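Local coordinates for bottromycin amidohydrolase (Streptomyces purpureus, PDB 6I5S), which is a zinc-containing amidohydrolase, specific for thiazolines, that acts as the gatekeeper of bottromycin biosynthesis, at residues A[195-200]-A[205-210]; A[159-164]-A[168-173]; A[191-196]-A[221-226]; A[91-96]-A[268-273]. All coordinates share one frame; numbering follows the deposited sequence.

How the interactions relate
All four contacts are largely a matter of apolar side chains, but they lie at different depths. Interaction 4 is near the centre of the chain and interaction 2 at the periphery, where three of its five touching residues are exposed; interactions 1 and 3 are buried packing in between. Helix 190-203 serves both interaction 1 and interaction 3, whose centres are only 5 Å apart, and its Val192 also meets Val161 of interaction 2. Backbone hydrogen bonds cross interactions 1 and 2, which join neighbouring parts of the sequence, whereas interactions 3 and 4 have none. Interactions 1 and 4 hold zinc ligands, His210 in one and His94 and His96 in the other.

Interaction 1 of 4, residues A[195-200]-A[205-210]; sequences ALVRDA and IPVVGH. With ZN (zinc ion), chain B.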
loop_
_atom_site.group_PDB
_atom_site.type_symbol
_atom_site.label_atom_id
_atom_site.label_comp_id
_atom_site.label_asym_id
_atom_site.label_seq_id
_atom_site.Cartn_x
_atom_site.Cartn_y
_atom_site.Cartn_z
ATOM N N ALA A 195 2.372 -7.177 27.183
ATOM C CA ALA A 195 2.679 -5.883 27.780
ATOM C C ALA A 195 2.629 -4.763 26.745
ATOM O O ALA A 195 2.133 -3.668 27.052
ATOM C CB ALA A 195 4.043 -5.915 28.449
ATOM N N LEU A 196 3.139 -5.024 25.532
ATOM C CA LEU A 196 3.171 -4.020 24.466
ATOM C C LEU A 196 1.769 -3.626 24.051
ATOM O O LEU A 196 1.451 -2.435 23.967
ATOM C CB LEU A 196 3.924 -4.573 23.261
ATOM C CG LEU A 196 3.895 -3.762 21.968
ATOM C CD1 LEU A 196 4.570 -2.452 22.212
ATOM C CD2 LEU A 196 4.625 -4.534 20.925
ATOM N N VAL A 197 0.889 -4.612 23.829
ATOM C CA VAL A 197 -0.448 -4.225 23.396
ATOM C C VAL A 197 -1.233 -3.595 24.523
ATOM O O VAL A 197 -2.030 -2.675 24.268
ATOM C CB VAL A 197 -1.214 -5.398 22.724
ATOM C CG1 VAL A 197 -0.470 -5.813 21.418
ATOM C CG2 VAL A 197 -1.418 -6.531 23.668
ATOM N N ARG A 198 -1.004 -4.013 25.795
ATOM C CA ARG A 198 -1.649 -3.356 26.918
ATOM C C ARG A 198 -1.210 -1.894 27.002
ATOM O O ARG A 198 -2.032 -0.981 27.144
ATOM C CB ARG A 198 -1.293 -4.097 28.214
ATOM C CG ARG A 198 -1.803 -3.444 29.497
ATOM C CD ARG A 198 -1.061 -4.050 30.695
ATOM N NE ARG A 198 0.336 -3.617 30.623
ATOM C CZ ARG A 198 1.366 -4.265 31.148
ATOM N NH1 ARG A 198 1.167 -5.409 31.833
ATOM N NH2 ARG A 198 2.586 -3.774 31.020
ATOM N N ASP A 199 0.091 -1.652 26.887
ATOM C CA ASP A 199 0.585 -0.285 27.076
ATOM C C ASP A 199 0.341 0.614 25.860
ATOM O O ASP A 199 0.120 1.834 26.023
ATOM C CB ASP A 199 2.074 -0.306 27.418
ATOM C CG ASP A 199 2.340 -1.007 28.766
ATOM O OD1 ASP A 199 1.377 -1.164 29.538
ATOM O OD2 ASP A 199 3.479 -1.446 29.029
ATOM N N ALA A 200 0.451 0.060 24.650
ATOM C CA ALA A 200 0.071 0.812 23.447
ATOM C C ALA A 200 -1.403 1.195 23.500
ATOM O O ALA A 200 -1.772 2.332 23.186
ATOM C CB ALA A 200 0.361 -0.012 22.187
ATOM N N ILE A 205 -2.019 3.985 20.904
ATOM C CA ILE A 205 -1.130 3.665 19.791
ATOM C C ILE A 205 -1.575 2.339 19.173
ATOM O O ILE A 205 -1.549 1.299 19.875
ATOM C CB ILE A 205 0.314 3.546 20.258
ATOM C CG1 ILE A 205 0.798 4.852 20.886
ATOM C CG2 ILE A 205 1.207 3.181 19.076
ATOM C CD1 ILE A 205 2.025 4.624 21.686
ATOM N N PRO A 206 -1.856 2.295 17.884
ATOM C CA PRO A 206 -2.169 1.005 17.233
ATOM C C PRO A 206 -0.949 0.148 17.016
ATOM O O PRO A 206 0.144 0.657 16.754
ATOM C CB PRO A 206 -2.772 1.417 15.882
ATOM C CG PRO A 206 -2.291 2.729 15.622
ATOM C CD PRO A 206 -2.060 3.420 16.967
ATOM N N VAL A 207 -1.161 -1.173 17.145
ATOM C CA VAL A 207 -0.134 -2.168 16.877
ATOM C C VAL A 207 -0.538 -2.976 15.644
ATOM O O VAL A 207 -1.650 -3.530 15.575
ATOM C CB VAL A 207 0.084 -3.102 18.090
ATOM C CG1 VAL A 207 1.142 -4.146 17.751
ATOM C CG2 VAL A 207 0.456 -2.272 19.349
ATOM N N VAL A 208 0.374 -3.057 14.674
ATOM C CA VAL A 208 0.130 -3.749 13.429
ATOM C C VAL A 208 1.271 -4.738 13.222
ATOM O O VAL A 208 2.232 -4.767 13.974
ATOM C CB VAL A 208 0.014 -2.791 12.221
ATOM C CG1 VAL A 208 -1.152 -1.866 12.390
ATOM C CG2 VAL A 208 1.307 -1.990 12.014
ATOM N N GLY A 209 1.184 -5.532 12.155
ATOM C CA GLY A 209 2.310 -6.333 11.724
ATOM C C GLY A 209 2.013 -7.827 11.680
ATOM O O GLY A 209 0.905 -8.258 11.292
ATOM N N HIS A 210 3.037 -8.622 11.964
ATOM C CA HIS A 210 2.966 -10.065 11.874
ATOM C C HIS A 210 2.425 -10.648 13.158
ATOM O O HIS A 210 2.911 -10.303 14.223
ATOM C CB HIS A 210 4.355 -10.676 11.642
ATOM C CG HIS A 210 5.003 -10.263 10.349
ATOM N ND1 HIS A 210 6.146 -10.881 9.880
ATOM C CD2 HIS A 210 4.682 -9.307 9.443
ATOM C CE1 HIS A 210 6.493 -10.316 8.724
ATOM N NE2 HIS A 210 5.623 -9.364 8.445
HETATM ZN ZN ZN B . 6.029 -8.425 6.550
HETATM O O HOH W 1 8.156 -8.672 6.482
HETATM O O HOH W 2 6.785 -7.610 4.609
#
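The backbone N of Ile205 gives its hydrogen to Ala200 O, 2.8 Å away, in a bond that is nearly straight at 167°. The donor lies 37° out of the carbonyl plane. After helix 190-203 the chain doubles back. The methyl of Ala200 points at segment 205-210, its CB 4.0 Å from Ile205 CB and 3.6 Å from Val207 CG2. Alanine suits the spot because the backbones come so close here. The arrangement belongs to a helix and the extended chain that follows it, probably one helix-to-strand step of the distorted (beta/alpha)8 barrel of the amidohydrolase superfamily. Val207 turns CG2 anti to its carbonyl carbon, which brings this one methyl onto Ala200. Val207 CG2 is also 4.2 Å from Val197 CG1, one helical turn earlier. Branched, apolar Ile205 and Val207 suit an extended chain facing a helix; Ile205 also packs on Val174 and Leu175 of helix 164-177. Three residues beyond Val207, His210 NE2 binds a zinc ion that also holds two waters, with His229 and the carboxylated lysine Xaa183 completing the site, while His210 ND1 is hydrogen-bonded to Asp186.

Interaction 2 of 4, residues A[159-164]-A[168-173]; sequences TIVSGM and AKVVDD
CG2 of Val170 points into the angle between two methyls of the facing chain, CG2 of Thr159 at 4.1 Å and CG2 of Val161 at 4.2 Å. The three side chains are not aligned alike. Thr159 and Val170 run past each other in opposite senses, whereas Val161 and Val170 meet at a slant. With its CG2 anti to the backbone N (the hydroxyl has chi1 -58°), Thr159 offers the methyl to the helix and keeps OG1 off the apolar contact, a division that suits a threonine at an exposed edge. Val161 and Val170 are the buried pair, and both also rest on Val147. The motif is a short strand, 159-160, running through a loop into helix 164-177, so that the first turns of the helix fold back over the chain that leads to them. Gly163 holds the N-cap position, and Ser162 N is hydrogen-bonded to Asp166 OD2 in the first turn. At the start of the helix, Met164 O accepts from Ala168 N at 2.8 Å. The small side chain of Ala168 fits beside that carbonyl, with CB 3.5 Å from Met164 O.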
loop_
_atom_site.group_PDB
_atom_site.type_symbol
_atom_site.label_atom_id
_atom_site.label_comp_id
_atom_site.label_asym_id
_atom_site.label_seq_id
_atom_site.Cartn_x
_atom_site.Cartn_y
_atom_site.Cartn_z
ATOM N N THR A 159 14.189 -3.237 16.133
ATOM C CA THR A 159 14.374 -2.826 17.520
ATOM C C THR A 159 14.062 -4.046 18.385
ATOM O O THR A 159 12.904 -4.449 18.444
ATOM C CB THR A 159 13.426 -1.695 17.844
ATOM O OG1 THR A 159 13.681 -0.644 16.955
ATOM C CG2 THR A 159 13.608 -1.169 19.318
ATOM N N ILE A 160 15.067 -4.615 19.060
ATOM C CA ILE A 160 14.875 -5.815 19.853
ATOM C C ILE A 160 14.321 -5.449 21.215
ATOM O O ILE A 160 14.935 -4.685 21.985
ATOM C CB ILE A 160 16.176 -6.614 19.986
ATOM C CG1 ILE A 160 16.766 -6.942 18.610
ATOM C CG2 ILE A 160 15.910 -7.857 20.785
ATOM C CD1 ILE A 160 15.839 -7.698 17.699
ATOM N N VAL A 161 13.162 -6.015 21.526
ATOM C CA VAL A 161 12.453 -5.755 22.775
ATOM C C VAL A 161 12.358 -7.078 23.527
ATOM O O VAL A 161 11.899 -8.087 22.976
ATOM C CB VAL A 161 11.073 -5.131 22.508
ATOM C CG1 VAL A 161 10.298 -4.924 23.732
ATOM C CG2 VAL A 161 11.241 -3.793 21.743
ATOM N N SER A 162 12.834 -7.095 24.760
ATOM C CA SER A 162 12.776 -8.306 25.564
ATOM C C SER A 162 12.231 -8.064 26.968
ATOM O O SER A 162 12.283 -8.976 27.809
ATOM C CB SER A 162 14.159 -8.927 25.620
ATOM O OG SER A 162 15.007 -8.113 26.376
ATOM N N GLY A 163 11.694 -6.886 27.251
ATOM C CA GLY A 163 11.139 -6.592 28.560
ATOM C C GLY A 163 10.381 -5.280 28.515
ATOM O O GLY A 163 10.311 -4.624 27.486
ATOM N N MET A 164 9.864 -4.883 29.684
ATOM C CA MET A 164 8.971 -3.731 29.792
ATOM C C MET A 164 9.708 -2.434 29.481
ATOM O O MET A 164 9.167 -1.533 28.820
ATOM C CB MET A 164 8.358 -3.674 31.195
ATOM C CG MET A 164 7.102 -4.523 31.387
ATOM S SD MET A 164 6.770 -4.983 33.117
ATOM C CE MET A 164 5.048 -5.481 33.023
ATOM N N ALA A 168 8.716 0.364 26.760
ATOM C CA ALA A 168 8.482 1.769 27.101
ATOM C C ALA A 168 9.258 2.699 26.168
ATOM O O ALA A 168 8.759 3.772 25.782
ATOM C CB ALA A 168 8.861 1.978 28.574
ATOM N N LYS A 169 10.497 2.343 25.839
ATOM C CA LYS A 169 11.314 3.187 24.976
ATOM C C LYS A 169 10.710 3.333 23.585
ATOM O O LYS A 169 10.906 4.355 22.926
ATOM C CB LYS A 169 12.739 2.628 24.871
ATOM C CG LYS A 169 13.647 2.733 26.144
ATOM C CD LYS A 169 15.015 2.071 25.762
ATOM C CE LYS A 169 15.991 2.040 26.874
ATOM N NZ LYS A 169 17.238 1.357 26.436
ATOM N N VAL A 170 10.010 2.308 23.094
ATOM C CA VAL A 170 9.364 2.439 21.811
ATOM C C VAL A 170 8.160 3.360 21.904
ATOM O O VAL A 170 7.967 4.226 21.042
ATOM C CB VAL A 170 8.991 1.061 21.245
ATOM C CG1 VAL A 170 8.248 1.195 19.915
ATOM C CG2 VAL A 170 10.213 0.216 21.157
ATOM N N VAL A 171 7.346 3.185 22.933
ATOM C CA VAL A 171 6.218 4.076 23.163
ATOM C C VAL A 171 6.705 5.545 23.297
ATOM O O VAL A 171 6.084 6.466 22.757
ATOM C CB VAL A 171 5.434 3.593 24.400
ATOM C CG1 VAL A 171 4.431 4.626 24.885
ATOM C CG2 VAL A 171 4.646 2.261 24.100
ATOM N N ASP A 172 7.848 5.768 23.944
ATOM C CA ASP A 172 8.412 7.133 24.038
ATOM C C ASP A 172 8.704 7.738 22.673
ATOM O O ASP A 172 8.460 8.941 22.457
ATOM C CB ASP A 172 9.703 7.109 24.838
ATOM C CG ASP A 172 9.490 6.781 26.325
ATOM O OD1 ASP A 172 8.364 7.020 26.829
ATOM O OD2 ASP A 172 10.474 6.383 27.015
ATOM N N ASP A 173 9.345 6.948 21.782
ATOM C CA ASP A 173 9.625 7.385 20.424
ATOM C C ASP A 173 8.333 7.697 19.660
ATOM O O ASP A 173 8.250 8.702 18.953
ATOM C CB ASP A 173 10.405 6.327 19.662
ATOM C CG ASP A 173 11.908 6.339 19.910
ATOM O OD1 ASP A 173 12.450 7.219 20.565
ATOM O OD2 ASP A 173 12.594 5.412 19.380
#

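Interaction 3 of 4, residues A[191-196]-A[221-226]; sequences PVFEAL and LRTMRS
Phe193 reaches from helix 190-203 to Thr223 and Met224 at the end of helix 217-223, and all of its meeting with them is done at the far edge of the ring. From CB the side chain sets off with CG anti to the backbone N (chi1 178°), which carries the ring well clear of its own helix. Further out the two sides of the ring find different partners. CE2 lies 3.6 Å from Thr223 OG1, while CE1 on the other side is 3.9 Å from Met224 SD. CZ, at the tip, stands between them, 3.5 Å from Thr223 OG1 and 3.9 Å from Met224 CG. That CG lies in the ring plane, and the methionine crosses the phenylalanine at about a right angle. Its sulfur is 5.1 Å from the ring centroid and 77° off the normal, a Met-aromatic contact of the edge type. A long aromatic residue suits the place because it can span the distance between two helices, and a methionine because its unbranched chain, extended at chi2 (177°), lays CG and SD along the ring edge, while the bend at chi3 takes CE away toward Val208; Met224 and Leu196 both rest on Val184 as well. The hydroxyl of Thr223 has a stronger partner in Val219 O, to which it is hydrogen-bonded. The rim of a phenyl ring carries slightly positive hydrogens, so the nearness of an oxygen and a sulfur close to its plane is probably mildly attractive, adding a weak electrostatic term to what is otherwise van der Waals packing.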
loop_
_atom_site.group_PDB
_atom_site.type_symbol
_atom_site.label_atom_id
_atom_site.label_comp_id
_atom_site.label_asym_id
_atom_site.label_seq_id
_atom_site.Cartn_x
_atom_site.Cartn_y
_atom_site.Cartn_z
ATOM N N PRO A 191 4.929 -12.801 26.591
ATOM C CA PRO A 191 4.742 -11.815 27.685
ATOM C C PRO A 191 5.058 -10.381 27.256
ATOM O O PRO A 191 4.459 -9.398 27.747
ATOM C CB PRO A 191 5.711 -12.316 28.767
ATOM C CG PRO A 191 6.246 -13.550 28.353
ATOM C CD PRO A 191 5.952 -13.818 26.915
ATOM N N VAL A 192 6.041 -10.234 26.374
ATOM C CA VAL A 192 6.392 -8.931 25.848
ATOM C C VAL A 192 5.286 -8.391 24.948
ATOM O O VAL A 192 4.919 -7.212 25.061
ATOM C CB VAL A 192 7.761 -9.005 25.153
ATOM C CG1 VAL A 192 8.121 -7.659 24.549
ATOM C CG2 VAL A 192 8.864 -9.438 26.147
ATOM N N PHE A 193 4.729 -9.230 24.058
ATOM C CA PHE A 193 3.593 -8.823 23.248
ATOM C C PHE A 193 2.439 -8.348 24.134
ATOM O O PHE A 193 1.808 -7.318 23.863
ATOM C CB PHE A 193 3.168 -9.965 22.331
ATOM C CG PHE A 193 1.972 -9.650 21.494
ATOM C CD1 PHE A 193 2.127 -9.038 20.266
ATOM C CD2 PHE A 193 0.713 -9.945 21.952
ATOM C CE1 PHE A 193 0.998 -8.774 19.483
ATOM C CE2 PHE A 193 -0.407 -9.701 21.191
ATOM C CZ PHE A 193 -0.277 -9.098 19.974
ATOM N N GLU A 194 2.124 -9.108 25.183
ATOM C CA GLU A 194 0.968 -8.758 26.012
ATOM C C GLU A 194 1.160 -7.419 26.671
ATOM O O GLU A 194 0.210 -6.615 26.768
ATOM C CB GLU A 194 0.721 -9.827 27.096
ATOM C CG GLU A 194 0.225 -11.134 26.549
ATOM C CD GLU A 194 0.136 -12.262 27.575
ATOM O OE1 GLU A 194 0.451 -12.103 28.787
ATOM O OE2 GLU A 194 -0.268 -13.367 27.136
ATOM N N ALA A 195 2.372 -7.177 27.183
ATOM C CA ALA A 195 2.679 -5.883 27.780
ATOM C C ALA A 195 2.629 -4.763 26.745
ATOM O O ALA A 195 2.133 -3.668 27.052
ATOM C CB ALA A 195 4.043 -5.915 28.449
ATOM N N LEU A 196 3.139 -5.024 25.532
ATOM C CA LEU A 196 3.171 -4.020 24.466
ATOM C C LEU A 196 1.769 -3.626 24.051
ATOM O O LEU A 196 1.451 -2.435 23.967
ATOM C CB LEU A 196 3.924 -4.573 23.261
ATOM C CG LEU A 196 3.895 -3.762 21.968
ATOM C CD1 LEU A 196 4.570 -2.452 22.212
ATOM C CD2 LEU A 196 4.625 -4.534 20.925
ATOM N N LEU A 221 -5.787 -11.193 16.919
ATOM C CA LEU A 221 -6.873 -10.572 16.174
ATOM C C LEU A 221 -7.612 -9.555 17.013
ATOM O O LEU A 221 -8.053 -8.528 16.497
ATOM C CB LEU A 221 -7.866 -11.615 15.667
ATOM C CG LEU A 221 -7.325 -12.514 14.580
ATOM C CD1 LEU A 221 -8.365 -13.668 14.319
ATOM C CD2 LEU A 221 -6.969 -11.785 13.327
ATOM N N ARG A 222 -7.775 -9.807 18.299
ATOM C CA ARG A 222 -8.519 -8.857 19.102
ATOM C C ARG A 222 -7.669 -7.730 19.674
ATOM O O ARG A 222 -8.239 -6.783 20.209
ATOM C CB ARG A 222 -9.283 -9.571 20.241
ATOM C CG ARG A 222 -8.465 -10.283 21.234
ATOM C CD ARG A 222 -9.410 -10.820 22.407
ATOM N NE ARG A 222 -8.860 -11.934 23.134
ATOM C CZ ARG A 222 -7.997 -11.840 24.137
ATOM N NH1 ARG A 222 -7.545 -10.645 24.516
ATOM N NH2 ARG A 222 -7.584 -12.952 24.759
ATOM N N THR A 223 -6.345 -7.792 19.581
ATOM C CA THR A 223 -5.491 -6.743 20.142
ATOM C C THR A 223 -4.774 -5.920 19.081
ATOM O O THR A 223 -4.422 -4.771 19.345
ATOM C CB THR A 223 -4.431 -7.316 21.101
ATOM O OG1 THR A 223 -3.615 -8.280 20.429
ATOM C CG2 THR A 223 -5.057 -7.956 22.329
ATOM N N MET A 224 -4.566 -6.450 17.886
ATOM C CA MET A 224 -3.837 -5.728 16.853
ATOM C C MET A 224 -4.779 -4.959 15.927
ATOM O O MET A 224 -5.840 -5.452 15.536
ATOM C CB MET A 224 -2.973 -6.700 16.026
ATOM C CG MET A 224 -1.839 -7.339 16.893
ATOM S SD MET A 224 -0.842 -8.556 16.001
ATOM C CE MET A 224 -0.035 -7.592 14.706
ATOM N N ARG A 225 -4.373 -3.751 15.567
ATOM C CA ARG A 225 -5.206 -2.937 14.694
ATOM C C ARG A 225 -5.320 -3.570 13.311
ATOM O O ARG A 225 -6.392 -3.539 12.698
ATOM C CB ARG A 225 -4.641 -1.524 14.585
ATOM C CG ARG A 225 -5.173 -0.605 13.410
ATOM C CD ARG A 225 -6.571 -0.160 13.675
ATOM N NE ARG A 225 -6.651 0.605 14.897
ATOM C CZ ARG A 225 -6.361 1.878 15.036
ATOM N NH1 ARG A 225 -5.907 2.608 14.023
ATOM N NH2 ARG A 225 -6.512 2.410 16.238
ATOM N N SER A 226 -4.238 -4.178 12.834
ATOM C CA SER A 226 -4.293 -4.958 11.614
ATOM C C SER A 226 -3.230 -6.051 11.692
ATOM O O SER A 226 -2.244 -5.940 12.422
ATOM C CB SER A 226 -4.058 -4.111 10.343
ATOM O OG SER A 226 -2.673 -3.703 10.253
#

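Interaction 4 of 4, residues A[91-96]-A[268-273]; sequences VDAHAH and FVCPTL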
loop_
_atom_site.group_PDB
_atom_site.type_symbol
_atom_site.label_atom_id
_atom_site.label_comp_id
_atom_site.label_asym_id
_atom_site.label_seq_id
_atom_site.Cartn_x
_atom_site.Cartn_y
_atom_site.Cartn_z
ATOM N N VAL A 91 -5.040 4.030 -0.976
ATOM C CA VAL A 91 -4.061 3.845 0.094
ATOM C C VAL A 91 -3.377 2.512 -0.121
ATOM O O VAL A 91 -4.027 1.451 -0.059
ATOM C CB VAL A 91 -4.707 3.884 1.485
ATOM C CG1 VAL A 91 -3.553 3.880 2.563
ATOM C CG2 VAL A 91 -5.605 5.133 1.612
ATOM N N ASP A 92 -2.062 2.541 -0.369
ATOM C CA ASP A 92 -1.294 1.294 -0.321
ATOM C C ASP A 92 -1.053 0.945 1.149
ATOM O O ASP A 92 -0.255 1.600 1.839
ATOM C CB ASP A 92 0.018 1.386 -1.096
ATOM C CG ASP A 92 0.738 0.041 -1.177
ATOM O OD1 ASP A 92 1.511 -0.141 -2.106
ATOM O OD2 ASP A 92 0.540 -0.839 -0.284
ATOM N N ALA A 93 -1.741 -0.075 1.616
ATOM C CA ALA A 93 -1.741 -0.397 3.049
ATOM C C ALA A 93 -0.483 -1.124 3.536
ATOM O O ALA A 93 -0.362 -1.404 4.748
ATOM C CB ALA A 93 -2.968 -1.201 3.388
ATOM N N HIS A 94 0.473 -1.396 2.667
ATOM C CA HIS A 94 1.721 -2.005 3.110
ATOM C C HIS A 94 2.806 -1.646 2.107
ATOM O O HIS A 94 3.115 -2.453 1.235
ATOM C CB HIS A 94 1.586 -3.513 3.206
ATOM C CG HIS A 94 2.703 -4.202 3.963
ATOM N ND1 HIS A 94 2.477 -5.014 5.057
ATOM C CD2 HIS A 94 4.050 -4.189 3.785
ATOM C CE1 HIS A 94 3.637 -5.444 5.527
ATOM N NE2 HIS A 94 4.604 -4.989 4.760
ATOM N N ALA A 95 3.400 -0.461 2.211
ATOM C CA ALA A 95 4.420 -0.024 1.268
ATOM C C ALA A 95 5.745 0.133 2.005
ATOM O O ALA A 95 5.775 0.339 3.221
ATOM C CB ALA A 95 4.032 1.290 0.575
ATOM N N HIS A 96 6.836 -0.094 1.279
ATOM C CA HIS A 96 8.191 0.131 1.768
ATOM C C HIS A 96 8.786 1.186 0.833
ATOM O O HIS A 96 9.518 0.877 -0.103
ATOM C CB HIS A 96 9.002 -1.148 1.804
ATOM C CG HIS A 96 8.520 -2.109 2.852
ATOM N ND1 HIS A 96 8.719 -1.901 4.203
ATOM C CD2 HIS A 96 7.797 -3.248 2.752
ATOM C CE1 HIS A 96 8.160 -2.883 4.885
ATOM N NE2 HIS A 96 7.595 -3.712 4.028
ATOM N N PHE A 268 -9.052 -5.793 10.642
ATOM C CA PHE A 268 -8.422 -5.371 9.403
ATOM C C PHE A 268 -7.354 -6.378 9.032
ATOM O O PHE A 268 -6.475 -6.665 9.846
ATOM C CB PHE A 268 -7.794 -4.008 9.532
ATOM C CG PHE A 268 -8.800 -2.889 9.760
ATOM C CD1 PHE A 268 -9.441 -2.299 8.699
ATOM C CD2 PHE A 268 -9.131 -2.491 11.037
ATOM C CE1 PHE A 268 -10.357 -1.288 8.901
ATOM C CE2 PHE A 268 -10.021 -1.471 11.247
ATOM C CZ PHE A 268 -10.632 -0.858 10.168
ATOM N N VAL A 269 -7.426 -6.885 7.795
ATOM C CA VAL A 269 -6.532 -7.912 7.268
ATOM C C VAL A 269 -5.931 -7.394 5.962
ATOM O O VAL A 269 -6.670 -7.054 5.058
ATOM C CB VAL A 269 -7.292 -9.234 7.027
ATOM C CG1 VAL A 269 -6.411 -10.223 6.298
ATOM C CG2 VAL A 269 -7.760 -9.781 8.346
ATOM N N CYS A 270 -4.605 -7.359 5.867
ATOM C CA CYS A 270 -3.880 -6.884 4.688
ATOM C C CYS A 270 -3.086 -8.061 4.133
ATOM O O CYS A 270 -1.963 -8.316 4.563
ATOM C CB CYS A 270 -2.967 -5.699 5.059
ATOM S SG CYS A 270 -2.163 -5.027 3.639
ATOM N N PRO A 271 -3.631 -8.808 3.159
ATOM C CA PRO A 271 -3.007 -10.097 2.788
ATOM C C PRO A 271 -1.784 -9.996 1.889
ATOM O O PRO A 271 -1.042 -10.983 1.777
ATOM C CB PRO A 271 -4.153 -10.857 2.086
ATOM C CG PRO A 271 -5.097 -9.786 1.592
ATOM C CD PRO A 271 -4.998 -8.648 2.628
ATOM N N THR A 272 -1.566 -8.861 1.228
ATOM C CA THR A 272 -0.465 -8.650 0.288
ATOM C C THR A 272 -0.280 -9.844 -0.633
ATOM O O THR A 272 0.798 -10.411 -0.758
ATOM C CB THR A 272 0.858 -8.294 0.979
ATOM O OG1 THR A 272 1.353 -9.386 1.734
ATOM C CG2 THR A 272 0.697 -7.131 1.923
ATOM N N LEU A 273 -1.347 -10.142 -1.384
ATOM C CA LEU A 273 -1.306 -11.320 -2.257
ATOM C C LEU A 273 -0.278 -11.135 -3.367
ATOM O O LEU A 273 0.404 -12.100 -3.776
ATOM C CB LEU A 273 -2.684 -11.590 -2.849
ATOM C CG LEU A 273 -3.718 -11.930 -1.780
ATOM C CD1 LEU A 273 -5.127 -11.896 -2.415
ATOM C CD2 LEU A 273 -3.491 -13.334 -1.125
#
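Cys270 and His94 touch where the His-Xaa-His metal motif of the amidohydrolase superfamily, here His94 to His96, lies at the C-terminal end of strand 84-95, where the chain turns a corner, and faces the end of strand 268-270. Cys270 SG lies anti to the backbone N (chi1 -176°) and thus projects across the gap, 3.9 Å from Ala93 CB and 4.1 Å from His94 CB. A slim, weakly polar thiol suits this buried place, where the small Ala93 lets the sulfur approach its CB. His94 is packed at its base by Cys270 and also by Thr272, whose CG2 is 3.9 Å from its CB and somewhat further from the ring, which it approaches obliquely. The two polar ends of the imidazole are taken by others: NE2 binds a zinc ion, and ND1 is hydrogen-bonded to Glu228 OE1, which probably helps fix the rotation of the ring. Thr272 divides its roles in the same way. Its methyl packs on one zinc ligand, while OG1 is hydrogen-bonded to ND1 of another, His229. An Asx turn leads into the histidine and probably steadies its backbone: Asp92 OD2 accepts from His94 N at 3.0 Å, with an angle of 166° at the hydrogen.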